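Local coordinates for protein serine protease inhibitor 4, isoform B (Drosophila melanogaster, PDB 4P0F) that probably inhibits serine-type, and perhaps cysteine-type, endopeptidases as a member of the serpin family, seen here in its cleaved form, at residues L216-L221 and L233-N238; I93-F98 and K115-A120; S26-G31 and F278-S283. One frame throughout, in Å; residues are numbered along the deposited sequence.

How the contacts relate
From the N terminus, the chain first passes through 26-31, the last turn of helix 6-28 and the loop after it, with 246 residues lying between it and its partner 278-283; contact 3 therefore closes a loop that encloses the other two. Within that loop contact 2 opens and closes first, joining strand 91-100 to the turn between helix 107-115 and strand 120-124. Contact 1 follows in series as a beta hairpin of strands 218-224 and 230-237. None cross. In serpin terms, contact 2 lies at the edge of sheet A, contact 3 ties the C-terminal end of the first helix, and the residue after it, to a strand of that sheet, and contact 1 lies in sheet B.

Contact 1. Residues L216-L221 and L233-N238; sequences LDAMAL and LIVLPN
The Asp217 carboxylate and the Asn238 amide stand almost perpendicular, their planes 86° apart. Asn238 ND2 donates to Asp217 OD1 at 2.9 Å from above the carboxylate plane, 58° out of it. At the other end of the amide, OD1 lies beside the Ala218 backbone, 3.5 Å from Ala218 C, and the extended Met219 side chain passes at about a right angle, with Met219 CG 3.6 Å from Asn238 OD1. Asn238 CG sits anti to its carbonyl carbon (chi1 -69°), which puts CG 3.3 Å from Asp217 O; its backbone N donates to Asp217 O at 3.0 Å.

Beyond this end the strands form an antiparallel hairpin. Met219 with Leu236 and Leu221 with Ile234 are hydrogen-bonded pairs, each joined both ways, as in Leu236 N to Met219 O at 2.8 Å. Ala220 and Val235 form a non-hydrogen-bonded pair, and Ala220 CB meets Leu233 CD1 at 4.1 Å. Met219, Leu221, Ile234 and Leu236 share the face packed on Phe354; Ala218 and Val235 meet Leu246 of helix 243-249. Asp217 and Ala218 together oppose Leu213 of strand 197-213 in a G1 beta bulge, where this serpin sheet-B hairpin begins.

A water accepts from Asn238 ND2 and donates to Ala218 O, so ND2 serves two acceptors. The nearby carboxylate probably polarises the amide, and these two ND2 bonds help to hold its orientation where strand pairing ends.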
ATOM      1  N   LEU A 216      19.632  12.255   8.963  1.00 20.30           N
ATOM      2  CA  LEU A 216      18.903  11.022   9.269  1.00 21.03           C
ATOM      3  C   LEU A 216      19.822   9.861   9.684  1.00 26.68           C
ATOM      4  O   LEU A 216      19.334   8.768   9.966  1.00 25.36           O
ATOM      5  CB  LEU A 216      18.088  10.572   8.054  1.00 24.16           C
ATOM      6  CG  LEU A 216      16.919  11.434   7.591  1.00 25.50           C
ATOM      7  CD1 LEU A 216      16.381  10.914   6.269  1.00 29.32           C
ATOM      8  CD2 LEU A 216      15.825  11.456   8.645  1.00 38.31           C
ATOM      9  N   ASP A 217      21.136  10.095   9.708  1.00 21.09           N
ATOM     10  CA  ASP A 217      22.138   9.041   9.939  1.00 22.52           C
ATOM     11  C   ASP A 217      21.880   7.848   9.029  1.00 22.26           C
ATOM     12  O   ASP A 217      21.883   6.686   9.468  1.00 23.83           O
ATOM     13  CB  ASP A 217      22.153   8.581  11.398  1.00 25.45           C
ATOM     14  CG  ASP A 217      23.435   7.831  11.767  1.00 46.42           C
ATOM     15  OD1 ASP A 217      24.525   8.187  11.255  1.00 39.35           O
ATOM     16  OD2 ASP A 217      23.356   6.890  12.584  1.00 65.02           O
ATOM     17  N   ALA A 218      21.672   8.143   7.753  1.00 20.72           N
ATOM     18  CA  ALA A 218      21.349   7.109   6.784  1.00 18.46           C
ATOM     19  C   ALA A 218      21.921   7.429   5.410  1.00 20.47           C
ATOM     20  O   ALA A 218      22.519   8.486   5.194  1.00 19.74           O
ATOM     21  CB  ALA A 218      19.849   6.936   6.697  1.00 18.36           C
ATOM     22  N   MET A 219      21.758   6.483   4.493  1.00 20.30           N
ATOM     23  CA  MET A 219      22.070   6.702   3.092  1.00 18.65           C
ATOM     24  C   MET A 219      20.931   6.132   2.279  1.00 21.27           C
ATOM     25  O   MET A 219      20.192   5.265   2.755  1.00 19.24           O
ATOM     26  CB  MET A 219      23.401   6.047   2.706  1.00 19.38           C
ATOM     27  CG  MET A 219      24.586   6.538   3.500  1.00 26.59           C
ATOM     28  SD  MET A 219      26.103   5.613   3.169  1.00 31.73           S
ATOM     29  CE  MET A 219      27.181   6.443   4.335  1.00 60.48           C
ATOM     30  N   ALA A 220      20.761   6.631   1.060  1.00 17.54           N
ATOM     31  CA  ALA A 220      19.684   6.150   0.220  1.00 17.72           C
ATOM     32  C   ALA A 220      20.149   5.922  -1.201  1.00 17.71           C
ATOM     33  O   ALA A 220      21.103   6.541  -1.662  1.00 17.23           O
ATOM     34  CB  ALA A 220      18.511   7.125   0.239  1.00 18.61           C
ATOM     35  N   LEU A 221      19.433   5.035  -1.885  1.00 17.16           N
ATOM     36  CA  LEU A 221      19.735   4.632  -3.246  1.00 19.60           C
ATOM     37  C   LEU A 221      18.410   4.383  -3.948  1.00 18.01           C
ATOM     38  O   LEU A 221      17.451   3.901  -3.331  1.00 17.43           O
ATOM     39  CB  LEU A 221      20.620   3.363  -3.262  1.00 21.15           C
ATOM     40  CG  LEU A 221      21.326   2.965  -4.558  1.00 40.76           C
ATOM     41  CD1 LEU A 221      22.497   3.885  -4.833  1.00 50.39           C
ATOM     42  CD2 LEU A 221      21.799   1.523  -4.472  1.00 44.80           C
ATOM     43  N   LEU A 233      13.282   2.863  -3.934  1.00 13.80           N
ATOM     44  CA  LEU A 233      14.097   3.648  -3.029  1.00 13.23           C
ATOM     45  C   LEU A 233      14.424   2.811  -1.816  1.00 14.89           C
ATOM     46  O   LEU A 233      13.526   2.243  -1.206  1.00 17.14           O
ATOM     47  CB  LEU A 233      13.347   4.912  -2.606  1.00 15.53           C
ATOM     48  CG  LEU A 233      14.021   5.781  -1.544  1.00 16.58           C
ATOM     49  CD1 LEU A 233      15.225   6.503  -2.124  1.00 17.04           C
ATOM     50  CD2 LEU A 233      12.996   6.755  -0.980  1.00 17.92           C
ATOM     51  N   ILE A 234      15.711   2.708  -1.498  1.00 15.70           N
ATOM     52  CA  ILE A 234      16.165   2.005  -0.301  1.00 15.02           C
ATOM     53  C   ILE A 234      16.782   3.030   0.637  1.00 17.22           C
ATOM     54  O   ILE A 234      17.637   3.797   0.214  1.00 17.93           O
ATOM     55  CB  ILE A 234      17.210   0.917  -0.640  1.00 17.12           C
ATOM     56  CG1 ILE A 234      16.638  -0.068  -1.664  1.00 28.35           C
ATOM     57  CG2 ILE A 234      17.635   0.172   0.609  1.00 19.57           C
ATOM     58  CD1 ILE A 234      17.685  -0.862  -2.391  1.00 51.17           C
ATOM     59  N   VAL A 235      16.335   3.057   1.891  1.00 16.12           N
ATOM     60  CA  VAL A 235      16.931   3.935   2.891  1.00 16.29           C
ATOM     61  C   VAL A 235      17.534   3.057   3.968  1.00 17.24           C
ATOM     62  O   VAL A 235      16.845   2.301   4.642  1.00 16.72           O
ATOM     63  CB  VAL A 235      15.919   4.919   3.493  1.00 19.78           C
ATOM     64  CG1 VAL A 235      16.653   5.993   4.271  1.00 19.22           C
ATOM     65  CG2 VAL A 235      15.071   5.539   2.392  1.00 20.49           C
ATOM     66  N   LEU A 236      18.849   3.173   4.099  1.00 15.43           N
ATOM     67  CA  LEU A 236      19.674   2.279   4.891  1.00 16.14           C
ATOM     68  C   LEU A 236      20.295   3.027   6.073  1.00 19.97           C
ATOM     69  O   LEU A 236      21.099   3.942   5.868  1.00 20.42           O
ATOM     70  CB  LEU A 236      20.778   1.695   4.007  1.00 17.03           C
ATOM     71  CG  LEU A 236      21.723   0.685   4.628  1.00 16.94           C
ATOM     72  CD1 LEU A 236      20.999  -0.596   5.005  1.00 18.77           C
ATOM     73  CD2 LEU A 236      22.868   0.387   3.639  1.00 21.08           C
ATOM     74  N   PRO A 237      19.935   2.649   7.310  1.00 17.41           N
ATOM     75  CA  PRO A 237      20.615   3.257   8.462  1.00 21.04           C
ATOM     76  C   PRO A 237      22.124   3.039   8.407  1.00 21.96           C
ATOM     77  O   PRO A 237      22.567   2.025   7.861  1.00 22.93           O
ATOM     78  CB  PRO A 237      20.007   2.526   9.664  1.00 22.04           C
ATOM     79  CG  PRO A 237      18.703   1.988   9.178  1.00 21.06           C
ATOM     80  CD  PRO A 237      18.877   1.709   7.717  1.00 22.54           C
ATOM     81  N   ASN A 238      22.902   3.964   8.959  1.00 23.71           N
ATOM     82  CA  ASN A 238      24.359   3.811   8.964  1.00 23.07           C
ATOM     83  C   ASN A 238      24.829   2.757   9.964  1.00 38.52           C
ATOM     84  O   ASN A 238      25.947   2.257   9.856  1.00 40.12           O
ATOM     85  CB  ASN A 238      25.051   5.142   9.282  1.00 24.68           C
ATOM     86  CG  ASN A 238      24.915   6.168   8.168  1.00 27.81           C
ATOM     87  OD1 ASN A 238      24.654   5.833   7.015  1.00 25.82           O
ATOM     88  ND2 ASN A 238      25.121   7.437   8.514  1.00 31.27           N
TER
HETATM   89  O   HOH W   1      24.738   9.574   6.726  1.00 24.03           O

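Contact 2. Residues I93-F98 and K115-A120; sequences IANKIF and KQFLSA
Asn95 and Ala120 bury more surface here than any other residues, and they meet through Ala120 N, which donates to Asn95 O at 3.0 Å. The Asn95 side chain reaches further back along the turn: ND2 donates to Phe117 O at 2.9 Å, nearly straight at 173°. The acceptor lies in the amide plane and the donor in the carbonyl plane, on a lone pair. Asn95 CG is anti to the carbonyl carbon (chi1 -66°), which puts it 3.8 Å from Phe117 O, and ND2 also comes to the edge of the Phe117 ring. Asn95 OD1 is bonded to Asn167 of strand 161-174.

Ala120 O takes two donors. Ile97 N approaches from above the carbonyl plane at 3.0 Å, while Ser119 OG comes in that plane, on a lone pair, at 2.9 Å. On the face toward helix 129-143, where Lys96 touches Trp139, Ala120 CB rests against the extended Lys96 chain, 3.9 Å from Lys96 CG, and Lys96 NZ continues to Gln122. Lys96 with Ala120 is a parallel bridge, the start of the pairing of strands 91-100 and 120-124 at the edge of serpin sheet A. A water adds a link, accepting from Asn95 N and donating to Leu118 O.

Both ends of the buried Asn95 amide are thus engaged, which fixes its flip and joins the turn after helix 107-115 to strand 161-174 through one side chain.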
ATOM      1  N   ILE A  93      -3.975  -1.010 -11.711  1.00 19.91           N
ATOM      2  CA  ILE A  93      -4.762  -0.665 -10.538  1.00 18.50           C
ATOM      3  C   ILE A  93      -6.235  -0.868 -10.885  1.00 18.25           C
ATOM      4  O   ILE A  93      -6.665  -0.514 -11.981  1.00 20.86           O
ATOM      5  CB  ILE A  93      -4.513   0.783 -10.090  1.00 19.73           C
ATOM      6  CG1 ILE A  93      -3.017   1.038  -9.912  1.00 19.44           C
ATOM      7  CG2 ILE A  93      -5.208   1.063  -8.769  1.00 20.11           C
ATOM      8  CD1 ILE A  93      -2.649   2.508  -9.841  1.00 26.65           C
ATOM      9  N   ALA A  94      -6.986  -1.455  -9.959  1.00 17.32           N
ATOM     10  CA  ALA A  94      -8.392  -1.779 -10.209  1.00 17.20           C
ATOM     11  C   ALA A  94      -9.257  -1.595  -8.980  1.00 18.30           C
ATOM     12  O   ALA A  94      -8.892  -2.015  -7.884  1.00 15.51           O
ATOM     13  CB  ALA A  94      -8.521  -3.191 -10.705  1.00 18.42           C
ATOM     14  N   ASN A  95     -10.422  -0.993  -9.195  1.00 17.24           N
ATOM     15  CA  ASN A  95     -11.399  -0.779  -8.150  1.00 15.82           C
ATOM     16  C   ASN A  95     -12.685  -1.511  -8.466  1.00 15.55           C
ATOM     17  O   ASN A  95     -13.100  -1.586  -9.624  1.00 17.41           O
ATOM     18  CB  ASN A  95     -11.680   0.712  -7.980  1.00 16.17           C
ATOM     19  CG  ASN A  95     -10.472   1.470  -7.475  1.00 14.93           C
ATOM     20  OD1 ASN A  95      -9.827   1.050  -6.522  1.00 15.73           O
ATOM     21  ND2 ASN A  95     -10.166   2.589  -8.112  1.00 21.56           N
ATOM     22  N   LYS A  96     -13.321  -2.039  -7.429  1.00 17.71           N
ATOM     23  CA  LYS A  96     -14.627  -2.665  -7.602  1.00 18.51           C
ATOM     24  C   LYS A  96     -15.424  -2.590  -6.318  1.00 18.80           C
ATOM     25  O   LYS A  96     -14.870  -2.697  -5.232  1.00 17.44           O
ATOM     26  CB  LYS A  96     -14.479  -4.124  -8.042  1.00 16.26           C
ATOM     27  CG  LYS A  96     -15.793  -4.803  -8.435  1.00 17.07           C
ATOM     28  CD  LYS A  96     -15.558  -5.996  -9.347  1.00 21.79           C
ATOM     29  CE  LYS A  96     -16.862  -6.597  -9.831  1.00 21.72           C
ATOM     30  NZ  LYS A  96     -16.623  -7.665 -10.859  1.00 25.04           N
ATOM     31  N   ILE A  97     -16.736  -2.429  -6.458  1.00 17.91           N
ATOM     32  CA  ILE A  97     -17.629  -2.459  -5.314  1.00 18.84           C
ATOM     33  C   ILE A  97     -18.570  -3.655  -5.462  1.00 15.63           C
ATOM     34  O   ILE A  97     -19.053  -3.950  -6.555  1.00 17.92           O
ATOM     35  CB  ILE A  97     -18.434  -1.145  -5.166  1.00 16.54           C
ATOM     36  CG1 ILE A  97     -19.255  -1.174  -3.876  1.00 21.19           C
ATOM     37  CG2 ILE A  97     -19.329  -0.894  -6.374  1.00 20.42           C
ATOM     38  CD1 ILE A  97     -19.868   0.187  -3.495  1.00 24.97           C
ATOM     39  N   PHE A  98     -18.789  -4.348  -4.350  1.00 16.94           N
ATOM     40  CA  PHE A  98     -19.663  -5.509  -4.316  1.00 16.20           C
ATOM     41  C   PHE A  98     -20.820  -5.181  -3.383  1.00 19.04           C
ATOM     42  O   PHE A  98     -20.597  -4.860  -2.218  1.00 17.38           O
ATOM     43  CB  PHE A  98     -18.906  -6.740  -3.850  1.00 17.71           C
ATOM     44  CG  PHE A  98     -17.693  -7.066  -4.692  1.00 16.19           C
ATOM     45  CD1 PHE A  98     -16.463  -6.494  -4.408  1.00 18.45           C
ATOM     46  CD2 PHE A  98     -17.789  -7.958  -5.747  1.00 19.04           C
ATOM     47  CE1 PHE A  98     -15.360  -6.801  -5.168  1.00 20.93           C
ATOM     48  CE2 PHE A  98     -16.684  -8.272  -6.515  1.00 20.65           C
ATOM     49  CZ  PHE A  98     -15.465  -7.689  -6.221  1.00 19.42           C
ATOM     50  N   LYS A 115     -17.108   6.856 -12.903  1.00 21.47           N
ATOM     51  CA  LYS A 115     -16.464   7.778 -13.832  1.00 23.07           C
ATOM     52  C   LYS A 115     -15.088   8.236 -13.353  1.00 22.02           C
ATOM     53  O   LYS A 115     -14.190   8.434 -14.166  1.00 23.57           O
ATOM     54  CB  LYS A 115     -17.341   9.011 -14.070  1.00 23.88           C
ATOM     55  CG  LYS A 115     -18.635   8.748 -14.817  1.00 26.43           C
ATOM     56  CD  LYS A 115     -19.438  10.030 -14.934  1.00 26.89           C
ATOM     57  CE  LYS A 115     -20.608   9.892 -15.883  1.00 33.60           C
ATOM     58  NZ  LYS A 115     -21.398  11.152 -15.939  1.00 42.80           N
ATOM     59  N   GLN A 116     -14.927   8.410 -12.040  1.00 21.46           N
ATOM     60  CA  GLN A 116     -13.697   8.980 -11.503  1.00 21.88           C
ATOM     61  C   GLN A 116     -12.760   7.919 -10.928  1.00 23.32           C
ATOM     62  O   GLN A 116     -11.551   7.979 -11.154  1.00 21.68           O
ATOM     63  CB  GLN A 116     -14.031  10.025 -10.436  1.00 20.19           C
ATOM     64  CG  GLN A 116     -14.946  11.134 -10.941  1.00 23.37           C
ATOM     65  CD  GLN A 116     -14.324  11.949 -12.058  1.00 25.04           C
ATOM     66  OE1 GLN A 116     -13.108  12.150 -12.095  1.00 29.99           O
ATOM     67  NE2 GLN A 116     -15.158  12.425 -12.976  1.00 31.47           N
ATOM     68  N   PHE A 117     -13.304   6.954 -10.186  1.00 21.31           N
ATOM     69  CA  PHE A 117     -12.487   5.874  -9.637  1.00 19.25           C
ATOM     70  C   PHE A 117     -12.433   4.679 -10.582  1.00 23.76           C
ATOM     71  O   PHE A 117     -11.765   3.683 -10.295  1.00 20.45           O
ATOM     72  CB  PHE A 117     -13.002   5.431  -8.261  1.00 19.14           C
ATOM     73  CG  PHE A 117     -12.603   6.344  -7.149  1.00 19.85           C
ATOM     74  CD1 PHE A 117     -13.379   7.452  -6.829  1.00 18.91           C
ATOM     75  CD2 PHE A 117     -11.451   6.111  -6.420  1.00 15.47           C
ATOM     76  CE1 PHE A 117     -13.013   8.301  -5.810  1.00 20.25           C
ATOM     77  CE2 PHE A 117     -11.087   6.958  -5.392  1.00 17.89           C
ATOM     78  CZ  PHE A 117     -11.861   8.055  -5.086  1.00 20.88           C
ATOM     79  N   LEU A 118     -13.130   4.784 -11.710  1.00 20.17           N
ATOM     80  CA  LEU A 118     -13.082   3.759 -12.743  1.00 24.30           C
ATOM     81  C   LEU A 118     -13.460   2.409 -12.143  1.00 23.39           C
ATOM     82  O   LEU A 118     -12.973   1.355 -12.556  1.00 23.72           O
ATOM     83  CB  LEU A 118     -11.685   3.715 -13.382  1.00 23.29           C
ATOM     84  CG  LEU A 118     -11.184   5.043 -13.970  1.00 30.91           C
ATOM     85  CD1 LEU A 118      -9.793   4.856 -14.568  1.00 28.51           C
ATOM     86  CD2 LEU A 118     -12.142   5.590 -15.023  1.00 28.85           C
ATOM     87  N   SER A 119     -14.363   2.457 -11.175  1.00 22.12           N
ATOM     88  CA  SER A 119     -14.745   1.281 -10.415  1.00 19.77           C
ATOM     89  C   SER A 119     -15.776   0.447 -11.136  1.00 26.10           C
ATOM     90  O   SER A 119     -16.711   0.975 -11.731  1.00 26.05           O
ATOM     91  CB  SER A 119     -15.304   1.685  -9.055  1.00 20.79           C
ATOM     92  OG  SER A 119     -15.544   0.545  -8.247  1.00 20.93           O
ATOM     93  N   ALA A 120     -15.591  -0.866 -11.077  1.00 21.64           N
ATOM     94  CA  ALA A 120     -16.611  -1.797 -11.516  1.00 22.77           C
ATOM     95  C   ALA A 120     -17.606  -1.962 -10.376  1.00 22.10           C
ATOM     96  O   ALA A 120     -17.363  -1.501  -9.264  1.00 21.23           O
ATOM     97  CB  ALA A 120     -15.998  -3.133 -11.902  1.00 23.58           C
TER
HETATM   98  O   HOH W   2     -10.615   0.190 -11.881  1.00 24.48           O

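Contact 3. Residues S26-G31 and F278-S283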
ATOM      1  N   SER A  26       4.263  -0.314  12.346  1.00 29.17           N
ATOM      2  CA  SER A  26       5.519  -0.717  12.970  1.00 34.00           C
ATOM      3  C   SER A  26       5.342  -0.869  14.475  1.00 37.07           C
ATOM      4  O   SER A  26       5.904  -1.770  15.090  1.00 37.63           O
ATOM      5  CB  SER A  26       6.619   0.301  12.664  1.00 40.85           C
ATOM      6  OG  SER A  26       6.925   0.310  11.275  1.00 36.59           O
ATOM      7  N   GLY A  27       4.558   0.021  15.068  1.00 34.52           N
ATOM      8  CA  GLY A  27       4.225  -0.083  16.472  1.00 39.93           C
ATOM      9  C   GLY A  27       3.366  -1.297  16.764  1.00 34.68           C
ATOM     10  O   GLY A  27       3.511  -1.921  17.809  1.00 37.93           O
ATOM     11  N   GLN A  28       2.465  -1.633  15.843  1.00 34.47           N
ATOM     12  CA  GLN A  28       1.545  -2.751  16.045  1.00 34.64           C
ATOM     13  C   GLN A  28       2.239  -4.090  15.781  1.00 37.18           C
ATOM     14  O   GLN A  28       1.873  -5.107  16.371  1.00 44.58           O
ATOM     15  CB  GLN A  28       0.305  -2.601  15.138  1.00 41.54           C
ATOM     16  CG  GLN A  28      -0.853  -3.540  15.487  1.00 50.49           C
ATOM     17  CD  GLN A  28      -2.015  -3.475  14.489  1.00 43.39           C
ATOM     18  OE1 GLN A  28      -2.362  -2.407  13.981  1.00 34.76           O
ATOM     19  NE2 GLN A  28      -2.616  -4.631  14.209  1.00 35.34           N
ATOM     20  N   LYS A  29       3.241  -4.081  14.901  1.00 47.87           N
ATOM     21  CA  LYS A  29       3.926  -5.307  14.473  1.00 45.64           C
ATOM     22  C   LYS A  29       5.445  -5.093  14.382  1.00 34.55           C
ATOM     23  O   LYS A  29       6.010  -5.078  13.287  1.00 37.53           O
ATOM     24  CB  LYS A  29       3.378  -5.770  13.116  1.00 51.24           C
ATOM     25  CG  LYS A  29       1.853  -5.802  13.031  1.00 63.98           C
ATOM     26  CD  LYS A  29       1.328  -7.156  12.595  1.00 71.71           C
ATOM     27  CE  LYS A  29      -0.181  -7.114  12.409  1.00 72.61           C
ATOM     28  NZ  LYS A  29      -0.637  -7.953  11.268  1.00 63.80           N
ATOM     29  N   PRO A  30       6.114  -4.945  15.541  1.00 38.99           N
ATOM     30  CA  PRO A  30       7.494  -4.438  15.642  1.00 43.72           C
ATOM     31  C   PRO A  30       8.598  -5.272  14.974  1.00 67.14           C
ATOM     32  O   PRO A  30       9.531  -4.674  14.439  1.00 89.50           O
ATOM     33  CB  PRO A  30       7.732  -4.381  17.159  1.00 45.82           C
ATOM     34  CG  PRO A  30       6.722  -5.300  17.749  1.00 49.41           C
ATOM     35  CD  PRO A  30       5.526  -5.195  16.867  1.00 44.98           C
ATOM     36  N   GLY A  31       8.507  -6.598  15.005  1.00 51.13           N
ATOM     37  CA  GLY A  31       9.591  -7.440  14.520  1.00 48.82           C
ATOM     38  C   GLY A  31       9.352  -8.073  13.162  1.00 42.85           C
ATOM     39  O   GLY A  31      10.011  -9.054  12.809  1.00 59.38           O
ATOM     40  N   PHE A 278       2.432  -9.620   3.979  1.00 18.83           N
ATOM     41  CA  PHE A 278       1.938  -8.961   5.172  1.00 15.69           C
ATOM     42  C   PHE A 278       0.436  -8.794   5.063  1.00 17.69           C
ATOM     43  O   PHE A 278      -0.083  -8.498   3.984  1.00 18.65           O
ATOM     44  CB  PHE A 278       2.619  -7.602   5.344  1.00 16.42           C
ATOM     45  CG  PHE A 278       2.224  -6.864   6.592  1.00 14.12           C
ATOM     46  CD1 PHE A 278       2.690  -7.268   7.831  1.00 20.01           C
ATOM     47  CD2 PHE A 278       1.411  -5.752   6.521  1.00 17.84           C
ATOM     48  CE1 PHE A 278       2.342  -6.586   8.969  1.00 28.01           C
ATOM     49  CE2 PHE A 278       1.069  -5.063   7.664  1.00 16.53           C
ATOM     50  CZ  PHE A 278       1.527  -5.480   8.880  1.00 20.75           C
ATOM     51  N   GLN A 279      -0.254  -9.034   6.169  1.00 19.12           N
ATOM     52  CA  GLN A 279      -1.693  -8.829   6.214  1.00 17.73           C
ATOM     53  C   GLN A 279      -2.074  -8.225   7.551  1.00 17.92           C
ATOM     54  O   GLN A 279      -1.488  -8.555   8.587  1.00 19.85           O
ATOM     55  CB  GLN A 279      -2.442 -10.130   5.973  1.00 20.75           C
ATOM     56  CG  GLN A 279      -2.229 -11.219   6.993  1.00 30.96           C
ATOM     57  CD  GLN A 279      -2.939 -12.509   6.594  1.00 50.84           C
ATOM     58  OE1 GLN A 279      -2.521 -13.203   5.665  1.00 62.56           O
ATOM     59  NE2 GLN A 279      -4.028 -12.818   7.281  1.00 44.63           N
ATOM     60  N   VAL A 280      -3.059  -7.338   7.513  1.00 15.57           N
ATOM     61  CA  VAL A 280      -3.482  -6.619   8.692  1.00 15.57           C
ATOM     62  C   VAL A 280      -4.907  -6.116   8.527  1.00 16.25           C
ATOM     63  O   VAL A 280      -5.326  -5.778   7.413  1.00 18.18           O
ATOM     64  CB  VAL A 280      -2.543  -5.419   8.983  1.00 17.86           C
ATOM     65  CG1 VAL A 280      -2.586  -4.403   7.847  1.00 20.07           C
ATOM     66  CG2 VAL A 280      -2.882  -4.764  10.307  1.00 24.41           C
ATOM     67  N   GLU A 281      -5.652  -6.106   9.628  1.00 17.60           N
ATOM     68  CA  GLU A 281      -6.948  -5.452   9.669  1.00 16.44           C
ATOM     69  C   GLU A 281      -6.663  -4.042  10.210  1.00 16.78           C
ATOM     70  O   GLU A 281      -6.037  -3.889  11.264  1.00 16.55           O
ATOM     71  CB  GLU A 281      -7.954  -6.241  10.528  1.00 18.26           C
ATOM     72  CG  GLU A 281      -9.419  -5.861  10.302  1.00 20.38           C
ATOM     73  CD  GLU A 281      -9.784  -4.535  10.920  1.00 25.45           C
ATOM     74  OE1 GLU A 281      -9.202  -4.196  11.962  1.00 22.72           O
ATOM     75  OE2 GLU A 281     -10.664  -3.838  10.373  1.00 24.23           O
ATOM     76  N   LEU A 282      -7.072  -3.027   9.456  1.00 15.14           N
ATOM     77  CA  LEU A 282      -6.575  -1.659   9.654  1.00 14.28           C
ATOM     78  C   LEU A 282      -7.433  -0.771  10.566  1.00 17.32           C
ATOM     79  O   LEU A 282      -7.153   0.419  10.689  1.00 17.42           O
ATOM     80  CB  LEU A 282      -6.430  -0.972   8.293  1.00 12.40           C
ATOM     81  CG  LEU A 282      -5.237  -1.396   7.433  1.00 17.03           C
ATOM     82  CD1 LEU A 282      -5.341  -0.799   6.056  1.00 15.25           C
ATOM     83  CD2 LEU A 282      -3.926  -0.956   8.083  1.00 20.57           C
ATOM     84  N   SER A 283      -8.455  -1.332  11.219  1.00 17.79           N
ATOM     85  CA  SER A 283      -9.333  -0.523  12.071  1.00 16.74           C
ATOM     86  C   SER A 283      -8.553   0.225  13.146  1.00 15.95           C
ATOM     87  O   SER A 283      -8.789   1.411  13.388  1.00 18.44           O
ATOM     88  CB  SER A 283     -10.398  -1.396  12.747  1.00 19.48           C
ATOM     89  OG  SER A 283     -11.326  -1.876  11.794  1.00 31.96           O
TER
HETATM   90  O   HOH W   3      -4.779  -1.820  12.547  1.00 20.48           O
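Lys29 and Phe278 make the close part of this contact. Lys29 CD lies 3.8 Å from Phe278 CE1, approaching the ring obliquely, and a turn in the chain at chi2 (-126°) is what brings CD there. Farther out, Lys29 NZ comes within 2.9 Å of Gln279 O and lies 3.9 Å from Val280 CB, while CG and CD lie against the ring. Phe278 is also lined by Glu32 and Ile34, and Val280 by Leu25 of helix 6-28.

Lys29 directly follows the serpin fold's first helix, which ends at Gln28; residues 278-281 are the end of strand 263-281, the part that belongs to sheet A, backbone-bonded to strand 311-324 through Phe278 and Val280.

The Gln28 side is looser: this partly exposed residue makes a single direct approach to 278-283, its extended side chain passing Val280 with Gln28 NE2 3.9 Å from Val280 CG2, and it also touches Glu284 and Val285 of helix 283-288. A water, which has too few protons for all its acceptors, lies 2.9 Å from Gln28 OE1 and 2.7 Å from Glu281 O and may bridge them. Nearby, Glu281 OE1 accepts from Ser283 N, and Glu281 OE2 takes Ile316 N.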